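Local coordinates for hydrolase family protein (Deinococcus radiodurans R1, PDB 3CNH), which probably acts as a phosphatase of the haloacid dehalogenase-like hydrolase superfamily and carries a bound sodium ion, at residues T36-F39 and T40-R44; R78-M81 and E82-Q86; G150-L153 and A154-R157; M163-R167 and L168-Q172; Q183-D186 and A187-R191. All coordinates share one frame; numbering follows the deposited sequence. Where two conformers were deposited one is given.

Interaction 1. Residues T36-F39 and T40-R44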
loop_
_atom_site.group_PDB
_atom_site.type_symbol
_atom_site.label_atom_id
_atom_site.label_comp_id
_atom_site.label_asym_id
_atom_site.label_seq_id
_atom_site.Cartn_x
_atom_site.Cartn_y
_atom_site.Cartn_z
ATOM N N THR A 36 2.633 -13.736 21.385
ATOM C CA THR A 36 2.614 -12.427 20.731
ATOM C C THR A 36 3.937 -11.647 20.787
ATOM O O THR A 36 4.313 -10.994 19.820
ATOM C CB THR A 36 1.430 -11.558 21.190
ATOM O OG1 THR A 36 1.479 -11.392 22.611
ATOM C CG2 THR A 36 0.114 -12.252 20.793
ATOM N N ASP A 37 4.644 -11.731 21.900
ATOM C CA ASP A 37 5.918 -10.998 22.023
ATOM C C ASP A 37 6.976 -11.493 21.025
ATOM O O ASP A 37 7.621 -10.704 20.330
ATOM C CB ASP A 37 6.502 -11.101 23.424
ATOM C CG ASP A 37 5.791 -10.212 24.426
ATOM O OD1 ASP A 37 5.020 -9.316 24.018
ATOM O OD2 ASP A 37 6.044 -10.420 25.628
ATOM N N ASP A 38 7.087 -12.811 20.947
ATOM C CA ASP A 38 8.071 -13.457 20.064
ATOM C C ASP A 38 7.684 -13.160 18.615
ATOM O O ASP A 38 8.519 -12.801 17.786
ATOM C CB ASP A 38 8.145 -14.974 20.330
ATOM C CG ASP A 38 9.432 -15.627 19.810
ATOM O OD1 ASP A 38 10.362 -14.917 19.379
ATOM O OD2 ASP A 38 9.527 -16.879 19.885
ATOM N N PHE A 39 6.394 -13.275 18.329
ATOM C CA PHE A 39 5.880 -13.023 16.968
ATOM C C PHE A 39 6.164 -11.602 16.528
ATOM O O PHE A 39 6.658 -11.353 15.427
ATOM C CB PHE A 39 4.368 -13.346 16.904
ATOM C CG PHE A 39 3.668 -12.864 15.661
ATOM C CD1 PHE A 39 3.822 -13.526 14.460
ATOM C CD2 PHE A 39 2.800 -11.812 15.711
ATOM C CE1 PHE A 39 3.177 -13.123 13.316
ATOM C CE2 PHE A 39 2.154 -11.405 14.573
ATOM C CZ PHE A 39 2.348 -12.074 13.369
ATOM N N THR A 40 5.862 -10.661 17.411
ATOM C CA THR A 40 6.044 -9.246 17.098
ATOM C C THR A 40 7.514 -8.900 16.858
ATOM O O THR A 40 7.831 -8.170 15.921
ATOM C CB THR A 40 5.462 -8.328 18.190
ATOM O OG1 THR A 40 4.038 -8.467 18.150
ATOM C CG2 THR A 40 5.797 -6.846 17.914
ATOM N N GLU A 41 8.362 -9.450 17.692
ATOM C CA GLU A 41 9.805 -9.169 17.595
ATOM C C GLU A 41 10.359 -9.748 16.279
ATOM O O GLU A 41 11.127 -9.108 15.540
ATOM C CB GLU A 41 10.570 -9.622 18.831
ATOM C CG GLU A 41 11.946 -9.031 18.826
ATOM C CD GLU A 41 11.939 -7.584 18.293
ATOM O OE1 GLU A 41 12.557 -7.322 17.210
ATOM O OE2 GLU A 41 11.255 -6.726 18.910
ATOM N N ARG A 42 9.928 -10.956 15.974
ATOM C CA ARG A 42 10.377 -11.622 14.733
ATOM C C ARG A 42 9.883 -10.920 13.482
ATOM O O ARG A 42 10.595 -10.756 12.494
ATOM C CB ARG A 42 10.016 -13.105 14.742
ATOM C CG ARG A 42 10.839 -13.877 15.746
ATOM C CD ARG A 42 10.357 -15.309 15.940
ATOM N NE ARG A 42 11.279 -16.082 16.750
ATOM C CZ ARG A 42 12.266 -16.816 16.230
ATOM N NH1 ARG A 42 12.408 -16.853 14.914
ATOM N NH2 ARG A 42 13.087 -17.506 16.992
ATOM N N HIS A 43 8.633 -10.461 13.531
ATOM C CA HIS A 43 8.053 -9.722 12.439
ATOM C C HIS A 43 8.838 -8.435 12.229
ATOM O O HIS A 43 9.143 -8.068 11.103
ATOM C CB HIS A 43 6.569 -9.374 12.725
ATOM C CG HIS A 43 6.033 -8.320 11.816
ATOM N ND1 HIS A 43 5.590 -8.599 10.544
ATOM C CD2 HIS A 43 5.975 -6.974 11.951
ATOM C CE1 HIS A 43 5.241 -7.473 9.947
ATOM N NE2 HIS A 43 5.468 -6.469 10.774
ATOM N N ARG A 44 9.157 -7.747 13.323
ATOM C CA ARG A 44 9.873 -6.457 13.259
ATOM C C ARG A 44 11.166 -6.606 12.466
ATOM O O ARG A 44 11.527 -5.765 11.623
ATOM C CB ARG A 44 10.190 -5.919 14.666
ATOM C CG ARG A 44 10.781 -4.520 14.670
ATOM C CD ARG A 44 11.141 -4.021 16.078
ATOM N NE ARG A 44 12.264 -4.745 16.680
ATOM C CZ ARG A 44 13.545 -4.440 16.474
ATOM N NH1 ARG A 44 13.867 -3.431 15.679
ATOM N NH2 ARG A 44 14.503 -5.136 17.065
HETATM O O HOH W 1 12.118 -17.985 19.947
#
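An i to i+4 salt bridge on the first turns of helix 36-51 joins Asp38 to Arg42. In the conformer given for Asp38, the guanidinium brings its edge to the acid: Arg42 NE donates to Asp38 OD1 at 3.0 Å, with the oxygen close to the guanidinium plane. The carboxylate is not turned to match, since NE approaches from above its plane and the two flat groups stand 70° apart. Asp38 has CG anti to its own N (chi1 -161°), whereas the Arg42 chain starts beside its backbone N and runs extended from CG to NE, laying CG and CD along Asp38 O. Water 1 closes a second route, giving a proton to Asp38 OD2 at 2.8 Å and accepting one from Arg42 NH2.

The spacing is that of an alpha helix, whose backbone bonds include Arg42 N to Asp38 O and His43 N to Phe39 O. An acid one turn ahead of a base suits this surface, and both are held from outside too: Arg42 NH1 bonds to Gln63 O, while Tyr67 makes a cation-pi contact with Arg42 and a weak hydrogen bond from its OH to Asp38 OD2.

Phe39, by contrast, is buried; its side chain packs against Ala29 and the Arg25 chain of helix 22-32, with Trp20 and Leu34 close by, a place that suits a large apolar residue.

Interaction 2. Residues R78-M81 and E82-Q86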
loop_
_atom_site.group_PDB
_atom_site.type_symbol
_atom_site.label_atom_id
_atom_site.label_comp_id
_atom_site.label_asym_id
_atom_site.label_seq_id
_atom_site.Cartn_x
_atom_site.Cartn_y
_atom_site.Cartn_z
ATOM N N ARG A 78 -1.373 -18.068 5.522
ATOM C CA ARG A 78 -1.399 -17.125 4.418
ATOM C C ARG A 78 -2.846 -16.738 4.064
ATOM O O ARG A 78 -3.143 -15.568 3.766
ATOM C CB ARG A 78 -0.620 -17.730 3.256
ATOM C CG ARG A 78 -0.192 -16.747 2.215
ATOM C CD ARG A 78 -1.046 -16.820 1.061
ATOM N NE ARG A 78 -0.869 -18.114 0.431
ATOM C CZ ARG A 78 -0.199 -18.275 -0.697
ATOM N NH1 ARG A 78 -0.068 -19.485 -1.222
ATOM N NH2 ARG A 78 0.329 -17.219 -1.298
ATOM N N ALA A 79 -3.738 -17.706 4.148
ATOM C CA ALA A 79 -5.155 -17.467 3.832
ATOM C C ALA A 79 -5.741 -16.419 4.755
ATOM O O ALA A 79 -6.447 -15.501 4.323
ATOM C CB ALA A 79 -5.985 -18.757 3.929
ATOM N N VAL A 80 -5.438 -16.568 6.035
ATOM C CA VAL A 80 -5.972 -15.651 7.053
ATOM C C VAL A 80 -5.315 -14.261 6.909
ATOM O O VAL A 80 -5.959 -13.216 7.098
ATOM C CB VAL A 80 -5.861 -16.242 8.485
ATOM C CG1 VAL A 80 -6.350 -15.226 9.512
ATOM C CG2 VAL A 80 -6.684 -17.552 8.587
HETATM N N MSE A 81 -4.047 -14.239 6.523
HETATM C CA MSE A 81 -3.376 -12.949 6.262
HETATM C C MSE A 81 -4.141 -12.211 5.170
HETATM O O MSE A 81 -4.506 -11.045 5.302
HETATM C CB MSE A 81 -1.920 -13.120 5.797
HETATM C CG MSE A 81 -1.000 -13.614 6.832
HETATM SE SE MSE A 81 0.826 -13.826 6.169
HETATM C CE MSE A 81 1.023 -12.119 5.397
ATOM N N GLU A 82 -4.425 -12.946 4.108
ATOM C CA GLU A 82 -5.071 -12.365 2.919
ATOM C C GLU A 82 -6.432 -11.773 3.259
ATOM O O GLU A 82 -6.827 -10.680 2.797
ATOM C CB GLU A 82 -5.145 -13.407 1.794
ATOM C CG GLU A 82 -3.783 -13.620 1.185
ATOM C CD GLU A 82 -3.759 -14.719 0.143
ATOM O OE1 GLU A 82 -4.740 -15.493 0.096
ATOM O OE2 GLU A 82 -2.744 -14.788 -0.585
ATOM N N GLU A 83 -7.130 -12.483 4.113
ATOM C CA GLU A 83 -8.475 -12.090 4.531
ATOM C C GLU A 83 -8.579 -10.825 5.348
ATOM O O GLU A 83 -9.691 -10.312 5.557
ATOM C CB GLU A 83 -9.154 -13.209 5.305
ATOM C CG GLU A 83 -9.424 -14.368 4.394
ATOM C CD GLU A 83 -9.713 -15.608 5.149
ATOM O OE1 GLU A 83 -9.652 -15.568 6.403
ATOM O OE2 GLU A 83 -9.976 -16.627 4.480
ATOM N N GLN A 84 -7.447 -10.325 5.799
ATOM C CA GLN A 84 -7.426 -9.079 6.581
ATOM C C GLN A 84 -7.734 -7.899 5.669
ATOM O O GLN A 84 -8.117 -6.838 6.142
ATOM C CB GLN A 84 -6.084 -8.822 7.259
ATOM C CG GLN A 84 -5.706 -9.937 8.224
ATOM C CD GLN A 84 -6.785 -10.221 9.185
ATOM O OE1 GLN A 84 -7.125 -9.369 10.003
ATOM N NE2 GLN A 84 -7.355 -11.437 9.117
ATOM N N SER A 85 -7.568 -8.103 4.370
ATOM C CA SER A 85 -7.763 -7.026 3.378
ATOM C C SER A 85 -9.229 -6.866 3.071
ATOM O O SER A 85 -9.897 -7.795 2.670
ATOM C CB SER A 85 -6.972 -7.295 2.103
ATOM O OG SER A 85 -5.570 -7.186 2.342
ATOM N N GLN A 86 -9.710 -5.655 3.304
ATOM C CA GLN A 86 -11.099 -5.319 3.060
ATOM C C GLN A 86 -11.192 -3.957 2.337
ATOM O O GLN A 86 -10.274 -3.144 2.404
ATOM C CB GLN A 86 -11.827 -5.261 4.384
ATOM C CG GLN A 86 -11.810 -6.601 5.127
ATOM C CD GLN A 86 -12.611 -7.701 4.412
ATOM O OE1 GLN A 86 -13.615 -7.428 3.758
ATOM N NE2 GLN A 86 -12.178 -8.956 4.566
HETATM O O HOH W 2 -4.222 -8.648 4.066
#
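Val80 and Gln84 lie side by side and point the same way, the Gln84 amide folded back toward the preceding turn. CG of Gln84 lies beside the backbone N (chi1 -60°), and a bend at chi2 (-52°) brings NE2 round to Val80 O, a bond of 3.0 Å and 166° with the acceptor almost in the amide plane. The same turn sets NE2 3.9 Å from Val80 CG1, so a methyl and an amide share one flank, where both residues touch Val28 of helix 22-32.

Near the C-terminal end of helix 74-83, Gln84 serves two carbonyls: the side chain donates to Val80 O, while the backbone N reaches Met81 O at 3.1 Å. Glutamine suits the place because its amide can replace a backbone donor. Met81 O receives a further proton from water 2, which in turn accepts from Ser85 OG; that hydroxyl also bonds to Arg118.

Arg78 and Glu82 meet at an angle instead, guanidinium and carboxylate planes 37° apart. In the conformer given for Arg78, its CD lies 3.1 Å from Glu82 OE2; NE stays 4.0 Å from the same oxygen, a long salt bridge. On the inward side the apolar chain of Met81, a selenomethionine, packs against Leu57, Leu61 and Leu114.

Interaction 3. Residues G150-L153 and A154-R157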
loop_
_atom_site.group_PDB
_atom_site.type_symbol
_atom_site.label_atom_id
_atom_site.label_comp_id
_atom_site.label_asym_id
_atom_site.label_seq_id
_atom_site.Cartn_x
_atom_site.Cartn_y
_atom_site.Cartn_z
ATOM N N GLY A 150 8.724 6.777 -8.988
ATOM C CA GLY A 150 7.348 6.723 -9.502
ATOM C C GLY A 150 7.165 7.742 -10.631
ATOM O O GLY A 150 6.603 7.463 -11.692
ATOM N N LEU A 151 7.676 8.939 -10.374
ATOM C CA LEU A 151 7.633 10.021 -11.348
ATOM C C LEU A 151 8.387 9.639 -12.628
ATOM O O LEU A 151 7.934 9.892 -13.762
ATOM C CB LEU A 151 8.233 11.315 -10.770
ATOM C CG LEU A 151 7.391 11.953 -9.668
ATOM C CD1 LEU A 151 8.151 13.127 -9.048
ATOM C CD2 LEU A 151 5.977 12.387 -10.158
ATOM N N THR A 152 9.540 9.043 -12.434
ATOM C CA THR A 152 10.393 8.622 -13.551
ATOM C C THR A 152 9.702 7.554 -14.417
ATOM O O THR A 152 9.729 7.601 -15.645
ATOM C CB THR A 152 11.753 8.108 -13.067
ATOM O OG1 THR A 152 12.450 9.179 -12.406
ATOM C CG2 THR A 152 12.606 7.616 -14.256
ATOM N N LEU A 153 9.032 6.624 -13.750
ATOM C CA LEU A 153 8.352 5.518 -14.475
ATOM C C LEU A 153 7.145 6.036 -15.215
ATOM O O LEU A 153 6.860 5.620 -16.344
ATOM C CB LEU A 153 8.007 4.348 -13.544
ATOM C CG LEU A 153 9.243 3.656 -12.939
ATOM C CD1 LEU A 153 8.765 2.699 -11.856
ATOM C CD2 LEU A 153 10.034 2.956 -14.051
ATOM N N ALA A 154 6.426 6.947 -14.579
ATOM C CA ALA A 154 5.216 7.538 -15.219
ATOM C C ALA A 154 5.543 8.609 -16.244
ATOM O O ALA A 154 4.711 8.977 -17.091
ATOM C CB ALA A 154 4.253 8.108 -14.141
ATOM N N GLN A 155 6.771 9.090 -16.191
ATOM C CA GLN A 155 7.225 10.227 -17.020
ATOM C C GLN A 155 6.341 11.464 -16.908
ATOM O O GLN A 155 5.766 11.961 -17.876
ATOM C CB GLN A 155 7.473 9.843 -18.469
ATOM C CG GLN A 155 8.770 9.068 -18.614
ATOM C CD GLN A 155 9.996 9.941 -18.358
ATOM O OE1 GLN A 155 10.241 10.937 -19.064
ATOM N NE2 GLN A 155 10.766 9.581 -17.370
ATOM N N VAL A 156 6.208 11.908 -15.667
ATOM C CA VAL A 156 5.538 13.184 -15.410
ATOM C C VAL A 156 6.382 14.006 -14.463
ATOM O O VAL A 156 7.166 13.491 -13.665
ATOM C CB VAL A 156 4.098 13.064 -14.883
ATOM C CG1 VAL A 156 3.232 12.289 -15.845
ATOM C CG2 VAL A 156 4.065 12.476 -13.513
ATOM N N ARG A 157 6.281 15.302 -14.639
ATOM C CA ARG A 157 7.022 16.274 -13.820
ATOM C C ARG A 157 6.417 16.279 -12.417
ATOM O O ARG A 157 5.226 16.034 -12.255
ATOM C CB ARG A 157 6.926 17.687 -14.419
ATOM C CG ARG A 157 7.464 17.803 -15.852
ATOM C CD ARG A 157 7.247 19.149 -16.493
ATOM N NE ARG A 157 7.925 19.159 -17.791
ATOM C CZ ARG A 157 7.345 18.902 -18.962
ATOM N NH1 ARG A 157 6.037 18.664 -19.042
ATOM N NH2 ARG A 157 8.076 18.923 -20.070
#
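Hydrogen bonds to carbonyls at the end of helix 144-154 carry most of this contact, with Thr152 O receiving two from Gln155. The stronger comes from the side chain: Gln155 NE2 lies 2.8 Å from Thr152 O, in the carbonyl plane and on a lone pair, and the oxygen in turn sits near the amide plane. With CG beside the backbone N (chi1 -75°), a bend at chi2 (-69°) curls the glutamine back over its own turn. The second, from Gln155 N, is long and weak at 3.4 Å.

Among backbone bonds, Ala154 N to Gly150 O is a regular helical one. Val156 N then reaches back to Leu151 O at 3.3 Å, and together with the weak Gln155 N bond this makes a Schellman motif. Gln155 is its C-prime residue, with phi at +53°; a flexible amide suits this exposed position because it can donate to Thr152 O, whose backbone bond is weak.

Apolar contact fills the inner side. In the conformer given for Val156, its CG2 meets Leu151 CD2 at 3.9 Å, the two side chains crossing at about a right angle. Branched aliphatic groups fit here because the turn lies against the central sheet: Leu151 also packs on Phe8 and Ala161, Val156 on Ala6 and Ala161.

Interaction 4. Residues M163-R167 and L168-Q172. With NA (sodium ion), chain C.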
loop_
_atom_site.group_PDB
_atom_site.type_symbol
_atom_site.label_atom_id
_atom_site.label_comp_id
_atom_site.label_asym_id
_atom_site.label_seq_id
_atom_site.Cartn_x
_atom_site.Cartn_y
_atom_site.Cartn_z
HETATM N N MSE A 163 0.126 12.937 -5.155
HETATM C CA MSE A 163 0.200 11.772 -4.270
HETATM C C MSE A 163 -0.924 11.819 -3.238
HETATM O O MSE A 163 -1.181 12.856 -2.607
HETATM C CB MSE A 163 1.527 11.759 -3.499
HETATM C CG MSE A 163 1.678 10.652 -2.478
HETATM SE SE MSE A 163 1.982 8.974 -3.422
HETATM C CE MSE A 163 1.489 7.716 -1.938
ATOM N N VAL A 164 -1.601 10.675 -3.092
ATOM C CA VAL A 164 -2.662 10.496 -2.114
ATOM C C VAL A 164 -2.228 9.415 -1.117
ATOM O O VAL A 164 -2.006 8.259 -1.500
ATOM C CB VAL A 164 -3.984 10.061 -2.769
ATOM C CG1 VAL A 164 -5.051 9.831 -1.705
ATOM C CG2 VAL A 164 -4.470 11.105 -3.866
ATOM N N ASP A 165 -2.115 9.798 0.143
ATOM C CA ASP A 165 -1.630 8.862 1.208
ATOM C C ASP A 165 -2.335 9.197 2.491
ATOM O O ASP A 165 -2.725 10.326 2.698
ATOM C CB ASP A 165 -0.120 8.985 1.376
ATOM C CG ASP A 165 0.520 7.767 2.058
ATOM O OD1 ASP A 165 0.398 7.614 3.315
ATOM O OD2 ASP A 165 1.208 7.021 1.326
ATOM N N ASP A 166 -2.458 8.230 3.396
ATOM C CA ASP A 166 -3.128 8.534 4.671
ATOM C C ASP A 166 -2.193 9.026 5.735
ATOM O O ASP A 166 -2.645 9.488 6.769
ATOM C CB ASP A 166 -3.994 7.402 5.240
ATOM C CG ASP A 166 -3.242 6.169 5.565
ATOM O OD1 ASP A 166 -2.239 5.880 4.894
ATOM O OD2 ASP A 166 -3.705 5.440 6.449
ATOM N N ARG A 167 -0.891 8.905 5.475
ATOM C CA ARG A 167 0.120 9.325 6.455
ATOM C C ARG A 167 0.756 10.661 6.071
ATOM O O ARG A 167 1.317 10.802 4.991
ATOM C CB ARG A 167 1.213 8.251 6.590
ATOM C CG ARG A 167 0.669 6.896 6.983
ATOM C CD ARG A 167 1.785 5.846 7.128
ATOM N NE ARG A 167 1.283 4.466 7.075
ATOM C CZ ARG A 167 1.194 3.669 8.131
ATOM N NH1 ARG A 167 1.605 4.089 9.310
ATOM N NH2 ARG A 167 0.720 2.441 7.990
ATOM N N LEU A 168 0.746 11.581 7.029
ATOM C CA LEU A 168 1.327 12.905 6.850
ATOM C C LEU A 168 2.801 12.811 6.444
ATOM O O LEU A 168 3.245 13.553 5.592
ATOM C CB LEU A 168 1.201 13.748 8.099
ATOM C CG LEU A 168 1.779 15.156 8.010
ATOM C CD1 LEU A 168 1.064 16.033 6.972
ATOM C CD2 LEU A 168 1.715 15.749 9.420
ATOM N N GLN A 169 3.547 11.916 7.080
ATOM C CA GLN A 169 4.976 11.793 6.732
ATOM C C GLN A 169 5.170 11.505 5.246
ATOM O O GLN A 169 6.109 12.023 4.599
ATOM C CB GLN A 169 5.650 10.719 7.589
ATOM C CG GLN A 169 7.160 10.563 7.390
ATOM C CD GLN A 169 7.738 9.521 8.362
ATOM O OE1 GLN A 169 6.993 8.987 9.197
ATOM N NE2 GLN A 169 9.039 9.211 8.252
ATOM N N ASN A 170 4.268 10.701 4.688
ATOM C CA ASN A 170 4.331 10.334 3.251
ATOM C C ASN A 170 3.916 11.511 2.367
ATOM O O ASN A 170 4.493 11.753 1.302
ATOM C CB ASN A 170 3.539 9.081 2.930
ATOM C CG ASN A 170 4.270 7.826 3.337
ATOM O OD1 ASN A 170 5.484 7.790 3.259
ATOM N ND2 ASN A 170 3.548 6.789 3.680
ATOM N N VAL A 171 2.909 12.251 2.819
ATOM C CA VAL A 171 2.457 13.439 2.103
ATOM C C VAL A 171 3.573 14.477 2.035
ATOM O O VAL A 171 3.887 15.078 0.973
ATOM C CB VAL A 171 1.160 14.031 2.755
ATOM C CG1 VAL A 171 0.845 15.423 2.214
ATOM C CG2 VAL A 171 0.012 13.024 2.565
ATOM N N GLN A 172 4.211 14.655 3.177
ATOM C CA GLN A 172 5.299 15.620 3.276
ATOM C C GLN A 172 6.494 15.225 2.409
ATOM O O GLN A 172 7.128 16.062 1.787
ATOM C CB GLN A 172 5.688 15.889 4.733
ATOM C CG GLN A 172 4.594 16.574 5.541
ATOM C CD GLN A 172 4.910 16.675 7.001
ATOM O OE1 GLN A 172 5.540 15.786 7.560
ATOM N NE2 GLN A 172 4.459 17.749 7.641
HETATM NA NA NA C . -1.269 4.017 3.935
HETATM O O HOH W 3 0.734 5.000 4.246
HETATM O O HOH W 4 -1.540 2.852 5.942
#
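Asp165 and Asn170 meet where strand 161-165 passes into helix 168-176, at the start of a beta-alpha-beta unit and beside the sodium site of this haloacid dehalogenase-like fold. From CB, which lies 4.0 Å from Asn170 CB, the Asp165 side chain leads on to CG, against which Asn170 CB packs. OD1 then gathers several donors. Its anti lone pair takes Arg167 N at 2.8 Å, an Asx turn that shapes the bend out of the strand. Water 3 also donates to OD1, and Asn170 ND2 adds a weak bond of 3.3 Å, the amide plane standing 68° from the carboxylate. OD2 pairs with Lys141 in a salt bridge. A short acid suits this buried spot because it can accept from backbone, side chain and water together.

Arg167, at the N-cap position, opens the helix through its carbonyl, which accepts Val171 N at 3.1 Å. Its side chain lies alongside that of Asn170, pointing the same way, and extends until NE donates to water 3 at the guanidinium edge. That water therefore links Asp165 and Arg167 to the metal. The CB of Asp166 points away from helix 168-176, and its chi1 of 62° places CG between the backbone N and carbonyl carbon. Among the six ligands of the sodium are Asp166 OD1, Asp10 OD2, Gly12 O and waters 3 and 4. Asp166 OD1 lies 2.3 Å from the ion, while OD2 of the same residue remains 3.8 Å from it.

Interaction 5. Residues Q183-D186 and A187-R191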
loop_
_atom_site.group_PDB
_atom_site.type_symbol
_atom_site.label_atom_id
_atom_site.label_comp_id
_atom_site.label_asym_id
_atom_site.label_seq_id
_atom_site.Cartn_x
_atom_site.Cartn_y
_atom_site.Cartn_z
ATOM N N GLN A 183 -3.472 14.438 1.947
ATOM C CA GLN A 183 -3.655 13.419 2.970
ATOM C C GLN A 183 -5.090 12.918 2.956
ATOM O O GLN A 183 -6.019 13.680 3.115
ATOM C CB GLN A 183 -3.340 13.940 4.358
ATOM C CG GLN A 183 -3.238 12.825 5.379
ATOM C CD GLN A 183 -2.849 13.315 6.754
ATOM O OE1 GLN A 183 -2.607 14.508 6.947
ATOM N NE2 GLN A 183 -2.756 12.398 7.723
ATOM N N CYS A 184 -5.263 11.630 2.746
ATOM C CA CYS A 184 -6.601 11.033 2.679
ATOM C C CYS A 184 -7.158 10.787 4.072
ATOM O O CYS A 184 -6.565 10.019 4.862
ATOM C CB CYS A 184 -6.568 9.711 1.916
ATOM S SG CYS A 184 -8.211 8.920 1.805
ATOM N N VAL A 185 -8.197 11.540 4.398
ATOM C CA VAL A 185 -8.929 11.408 5.660
ATOM C C VAL A 185 -10.252 10.704 5.377
ATOM O O VAL A 185 -10.613 9.727 6.025
ATOM C CB VAL A 185 -9.187 12.759 6.303
ATOM C CG1 VAL A 185 -10.101 12.614 7.516
ATOM C CG2 VAL A 185 -7.834 13.358 6.726
ATOM N N ASP A 186 -10.980 11.232 4.412
ATOM C CA ASP A 186 -12.203 10.570 3.938
ATOM C C ASP A 186 -12.521 10.941 2.507
ATOM O O ASP A 186 -11.946 11.864 1.944
ATOM C CB ASP A 186 -13.400 10.797 4.854
ATOM C CG ASP A 186 -13.772 12.261 5.009
ATOM O OD1 ASP A 186 -14.182 12.916 4.031
ATOM O OD2 ASP A 186 -13.707 12.755 6.158
ATOM N N ALA A 187 -13.451 10.190 1.938
ATOM C CA ALA A 187 -13.760 10.321 0.519
ATOM C C ALA A 187 -14.210 11.738 0.158
ATOM O O ALA A 187 -13.818 12.274 -0.862
ATOM C CB ALA A 187 -14.830 9.283 0.080
ATOM N N ALA A 188 -15.063 12.330 0.989
ATOM C CA ALA A 188 -15.596 13.653 0.678
ATOM C C ALA A 188 -14.510 14.710 0.703
ATOM O O ALA A 188 -14.450 15.592 -0.150
ATOM C CB ALA A 188 -16.775 14.047 1.607
ATOM N N GLN A 189 -13.690 14.609 1.726
ATOM C CA GLN A 189 -12.571 15.533 1.904
ATOM C C GLN A 189 -11.564 15.386 0.743
ATOM O O GLN A 189 -11.116 16.366 0.131
ATOM C CB GLN A 189 -11.910 15.325 3.277
ATOM C CG GLN A 189 -10.496 15.862 3.401
ATOM C CD GLN A 189 -9.421 14.856 2.998
ATOM O OE1 GLN A 189 -9.611 13.642 3.129
ATOM N NE2 GLN A 189 -8.254 15.354 2.581
ATOM N N LEU A 190 -11.279 14.144 0.398
ATOM C CA LEU A 190 -10.299 13.878 -0.654
ATOM C C LEU A 190 -10.810 14.421 -1.977
ATOM O O LEU A 190 -10.087 15.060 -2.736
ATOM C CB LEU A 190 -10.004 12.382 -0.775
ATOM C CG LEU A 190 -8.953 11.959 -1.804
ATOM C CD1 LEU A 190 -7.588 12.647 -1.617
ATOM C CD2 LEU A 190 -8.732 10.418 -1.755
ATOM N N ARG A 191 -12.099 14.210 -2.226
ATOM C CA ARG A 191 -12.710 14.666 -3.479
ATOM C C ARG A 191 -12.609 16.181 -3.583
ATOM O O ARG A 191 -12.242 16.711 -4.637
ATOM C CB ARG A 191 -14.178 14.221 -3.665
ATOM C CG ARG A 191 -14.735 14.558 -5.071
ATOM C CD ARG A 191 -16.217 14.152 -5.311
ATOM N NE ARG A 191 -16.461 12.702 -5.411
ATOM C CZ ARG A 191 -16.448 11.993 -6.549
ATOM N NH1 ARG A 191 -16.148 12.567 -7.701
ATOM N NH2 ARG A 191 -16.704 10.684 -6.536
#
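Gln189 sets CG anti to its backbone N (chi1 160°) and then bends at chi2 (-89°), which swings its amide back toward the loop before the helix; Asp186 carries CG between its own N and carbonyl carbon, turning the carboxylate to the first helical turn. Together they form a capping box at the N-terminus of helix 187-196. Asp186 OD1 accepts Gln189 N at 2.9 Å, met nearly end-on to the C-O bond, while Gln189 OE1 accepts Asp186 N at 3.1 Å in the plane of its own carbonyl. Aspartate suits an N-cap because its short carboxylate can reach an amide the helix leaves without a backbone acceptor.

The glutamine, longer than the box requires, does more. OE1 is shared with Val185 N, 2.8 Å away and above the amide plane, and the Val185 side chain crosses that of Gln189 at about a right angle. At the other end of the amide NE2 donates to Gln183 O at 2.8 Å and also bonds to Glu193, so the group's rotation is fixed from both ends.

Inside, the contact turns apolar. Leu190, whose N donates to Asp186 O, packs on Val164, Val182 and Leu94, between the sheet and helix 89-98. Small and only weakly polar, Cys184 fits beside it, also resting on Val164, with SG 3.9 Å from Leu190 CD2.

Interaction 1 lies at the surface, its centre about 22 Å from the centre of the chain, and relies on paired charges within the first turns of one helix. The other four are partly buried and involve the junction of a helix with a loop or strand. Interactions 2 and 3 finish helices, and in both a glutamine amide serves a carbonyl near the helix end; interactions 4 and 5 begin helices, where aspartates accept backbone N-H groups instead. Only interaction 4 holds a metal ligand. It also touches interaction 5: Asp165 O and Cys184 N lie 2.9 Å apart, probably hydrogen-bonded, between the end of strand 161-165 and the residue just after strand 180-183.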